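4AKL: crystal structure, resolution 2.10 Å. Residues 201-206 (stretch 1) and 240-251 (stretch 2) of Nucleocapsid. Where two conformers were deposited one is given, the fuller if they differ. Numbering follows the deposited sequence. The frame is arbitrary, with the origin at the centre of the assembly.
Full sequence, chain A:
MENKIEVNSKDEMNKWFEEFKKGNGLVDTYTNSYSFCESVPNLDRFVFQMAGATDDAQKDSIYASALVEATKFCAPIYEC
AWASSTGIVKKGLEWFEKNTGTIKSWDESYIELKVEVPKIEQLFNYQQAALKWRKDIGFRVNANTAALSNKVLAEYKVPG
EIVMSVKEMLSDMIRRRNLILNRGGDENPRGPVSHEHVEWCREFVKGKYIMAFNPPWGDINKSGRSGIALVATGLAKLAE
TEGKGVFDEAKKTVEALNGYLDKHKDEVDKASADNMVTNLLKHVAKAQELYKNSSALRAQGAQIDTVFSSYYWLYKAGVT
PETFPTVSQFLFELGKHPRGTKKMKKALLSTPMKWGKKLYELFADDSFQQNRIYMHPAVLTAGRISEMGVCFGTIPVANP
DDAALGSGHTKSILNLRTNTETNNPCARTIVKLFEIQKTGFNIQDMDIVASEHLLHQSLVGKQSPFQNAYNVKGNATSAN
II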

# COMPACT_ATOMS: atom_id res chain seq x y z
N CYS A 201 -1.83 -31.71 14.39
CA CYS A 201 -2.81 -30.75 13.89
C CYS A 201 -3.13 -31.02 12.42
O CYS A 201 -4.31 -31.00 12.04
CB CYS A 201 -2.33 -29.30 14.08
SG CYS A 201 -2.30 -28.76 15.80
N ARG A 202 -2.09 -31.28 11.62
CA ARG A 202 -2.27 -31.56 10.19
C ARG A 202 -3.20 -32.76 9.99
O ARG A 202 -4.06 -32.73 9.14
CB ARG A 202 -0.91 -31.78 9.49
CG ARG A 202 -1.00 -31.94 7.92
CD ARG A 202 0.39 -31.90 7.19
NE ARG A 202 1.50 -32.00 8.14
CZ ARG A 202 2.42 -31.06 8.40
NH1 ARG A 202 2.46 -29.88 7.74
NH2 ARG A 202 3.35 -31.32 9.33
N GLU A 203 -3.03 -33.79 10.81
CA GLU A 203 -3.92 -34.96 10.74
C GLU A 203 -5.36 -34.66 11.26
O GLU A 203 -6.36 -35.04 10.62
CB GLU A 203 -3.30 -36.14 11.48
CG GLU A 203 -2.11 -36.80 10.72
CD GLU A 203 -2.55 -37.63 9.51
OE1 GLU A 203 -3.63 -38.26 9.55
OE2 GLU A 203 -1.81 -37.65 8.51
N PHE A 204 -5.45 -33.97 12.40
CA PHE A 204 -6.74 -33.59 13.00
C PHE A 204 -7.63 -32.84 11.99
O PHE A 204 -8.80 -33.20 11.81
CB PHE A 204 -6.50 -32.72 14.24
CG PHE A 204 -7.74 -32.15 14.85
CD1 PHE A 204 -8.57 -32.96 15.65
CD2 PHE A 204 -8.10 -30.81 14.63
CE1 PHE A 204 -9.73 -32.44 16.22
CE2 PHE A 204 -9.29 -30.28 15.21
CZ PHE A 204 -10.09 -31.11 16.01
N VAL A 205 -7.07 -31.83 11.33
CA VAL A 205 -7.85 -31.00 10.42
C VAL A 205 -8.28 -31.69 9.10
O VAL A 205 -8.99 -31.07 8.32
CB VAL A 205 -7.14 -29.65 10.10
CG1 VAL A 205 -6.75 -28.95 11.43
CG2 VAL A 205 -5.92 -29.82 9.13
N LYS A 206 -7.87 -32.95 8.85
CA LYS A 206 -8.46 -33.73 7.75
C LYS A 206 -9.91 -34.22 8.06
O LYS A 206 -10.56 -34.82 7.19
CB LYS A 206 -7.61 -34.95 7.34
CG LYS A 206 -6.34 -34.65 6.50
CD LYS A 206 -5.09 -34.89 7.30
CE LYS A 206 -3.81 -34.93 6.45
NZ LYS A 206 -3.39 -36.34 6.20
N GLU A 240 1.32 -21.20 8.96
CA GLU A 240 2.49 -20.57 8.30
C GLU A 240 2.96 -21.37 7.09
O GLU A 240 3.37 -20.78 6.09
CB GLU A 240 3.65 -20.37 9.29
CG GLU A 240 3.39 -19.31 10.37
CD GLU A 240 4.43 -19.31 11.50
OE1 GLU A 240 4.72 -20.40 12.04
OE2 GLU A 240 4.94 -18.24 11.85
N THR A 241 2.90 -22.70 7.19
CA THR A 241 3.35 -23.61 6.12
C THR A 241 2.23 -24.06 5.15
O THR A 241 2.46 -24.18 3.93
CB THR A 241 4.09 -24.86 6.74
OG1 THR A 241 5.15 -25.24 5.87
CG2 THR A 241 3.16 -26.06 6.99
N GLU A 242 1.04 -24.30 5.68
CA GLU A 242 -0.09 -24.84 4.91
C GLU A 242 -1.13 -23.79 4.45
O GLU A 242 -1.91 -24.06 3.53
CB GLU A 242 -0.77 -25.91 5.75
CG GLU A 242 -1.84 -26.70 5.02
CD GLU A 242 -1.83 -28.15 5.42
OE1 GLU A 242 -0.78 -28.80 5.14
OE2 GLU A 242 -2.84 -28.63 6.01
N GLY A 243 -1.14 -22.61 5.09
CA GLY A 243 -1.98 -21.48 4.67
C GLY A 243 -3.23 -21.34 5.49
O GLY A 243 -3.58 -22.24 6.28
N LYS A 244 -3.92 -20.20 5.30
CA LYS A 244 -5.13 -19.86 6.09
C LYS A 244 -6.22 -20.94 6.10
O LYS A 244 -6.94 -21.04 7.09
CB LYS A 244 -5.75 -18.52 5.65
CG LYS A 244 -5.10 -17.27 6.24
CD LYS A 244 -5.81 -16.03 5.73
CE LYS A 244 -5.15 -14.75 6.19
NZ LYS A 244 -5.87 -13.59 5.67
N GLY A 245 -6.34 -21.73 5.03
CA GLY A 245 -7.35 -22.81 4.92
C GLY A 245 -7.49 -23.70 6.16
O GLY A 245 -8.60 -24.11 6.53
N VAL A 246 -6.36 -24.00 6.80
CA VAL A 246 -6.34 -24.83 8.02
C VAL A 246 -7.36 -24.40 9.09
O VAL A 246 -8.00 -25.25 9.72
CB VAL A 246 -4.92 -24.83 8.62
CG1 VAL A 246 -4.92 -25.39 10.00
CG2 VAL A 246 -3.97 -25.62 7.72
N PHE A 247 -7.53 -23.09 9.31
CA PHE A 247 -8.48 -22.60 10.35
C PHE A 247 -9.91 -22.98 9.98
O PHE A 247 -10.66 -23.48 10.81
CB PHE A 247 -8.35 -21.10 10.58
CG PHE A 247 -6.95 -20.66 10.87
CD1 PHE A 247 -6.23 -21.23 11.93
CD2 PHE A 247 -6.32 -19.69 10.06
CE1 PHE A 247 -4.93 -20.85 12.21
CE2 PHE A 247 -5.00 -19.29 10.33
CZ PHE A 247 -4.30 -19.87 11.41
N ASP A 248 -10.24 -22.75 8.72
CA ASP A 248 -11.53 -23.13 8.17
C ASP A 248 -11.72 -24.64 8.41
O ASP A 248 -12.70 -25.07 9.00
CB ASP A 248 -11.66 -22.82 6.66
CG ASP A 248 -10.76 -21.61 6.18
OD1 ASP A 248 -9.74 -21.30 6.83
OD2 ASP A 248 -11.08 -20.98 5.15
N GLU A 249 -10.73 -25.43 7.97
CA GLU A 249 -10.77 -26.88 8.10
C GLU A 249 -10.86 -27.36 9.56
O GLU A 249 -11.51 -28.39 9.86
CB GLU A 249 -9.54 -27.54 7.44
CG GLU A 249 -9.22 -27.17 5.97
CD GLU A 249 -10.41 -27.34 5.04
OE1 GLU A 249 -11.00 -28.45 5.03
OE2 GLU A 249 -10.75 -26.38 4.30
N ALA A 250 -10.20 -26.63 10.48
CA ALA A 250 -10.25 -26.97 11.92
C ALA A 250 -11.65 -26.75 12.49
O ALA A 250 -12.12 -27.58 13.29
CB ALA A 250 -9.24 -26.17 12.71
N LYS A 251 -12.28 -25.65 12.08
CA LYS A 251 -13.66 -25.32 12.51
C LYS A 251 -14.64 -26.39 12.03
O LYS A 251 -15.41 -26.89 12.79
CB LYS A 251 -14.07 -23.93 12.01
CG LYS A 251 -15.48 -23.47 12.46
CD LYS A 251 -15.67 -21.95 12.24
CE LYS A 251 -17.13 -21.51 12.40
NZ LYS A 251 -17.96 -21.87 11.22

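Contact between the end of one helix (201-204, running on into Val205 and Lys206) and the chain segment 240-251 of the nucleocapsid protein. No hydrogen bond or salt bridge crosses between the two stretches; they meet through van der Waals packing, with one looser pairing of opposite charges, and together bury 315 Å². Cys201 is buried but stays out of the contact; its carbonyl O accepts the backbone hydrogen bond from Val205 N (3.0 Å), which holds the last turn in shape. The CA-to-CB bond of Arg202 points sideways to the second stretch, but its long side chain, t at chi1 and chi2, brings its end nearer. There NH1 of Arg202 lies 4.0 Å from CG2 of Thr241, and CD of Arg202 lies 3.9 Å from OE1 of Glu242; both partner atoms sit at the edge of the guanidinium, near its plane. The charges of Arg202 and Glu242 are opposite, but NH1 to OE1 is 4.3 Å, beyond a salt bridge, so any attraction acts at longer range. NE and NH2 of Arg202 are hydrogen-bonded to a residue or residues just outside the stretches. Glu203 is out of reach of the second stretch and serves its own: its OE2 accepts a hydrogen bond from NZ of Lys206 (3.1 Å), part of a salt bridge. Phe204, buried, also starts sideways, with chi1 t, and its ring comes only as close as 4.4 Å, from CE2 to the carbonyl O of Ala250, an oblique approach. Val205 is the centre of the contact, with the largest covered area, 92 Å², and its CA-to-CB bond points toward the second stretch. Its CG1 meets CB of Ala250 at 3.9 Å and CG1 of Val246 at 4.3 Å, so a compact branched side chain packs against two apolar residues one helical turn apart, all three buried. The CA atoms of Val205 and Ala250 are 4.9 Å apart, the nearest CA pair, and the small methyl of Ala250 packs against Val205 here. Glu249 adds its aliphatic base, CB lying 3.7 Å from O of Val205, while the end of the side chain leads away. The CA-to-CB bond of Lys206 points away from the second stretch, and the residue is exposed, where a charged side chain is at ease. In the second stretch, Gly243 separates the Thr241-Glu242 contacts from those of Val246, Glu249 and Ala250; its phi of 101° and psi of 169° would jam a CB against the preceding carbonyl O, which calls for glycine.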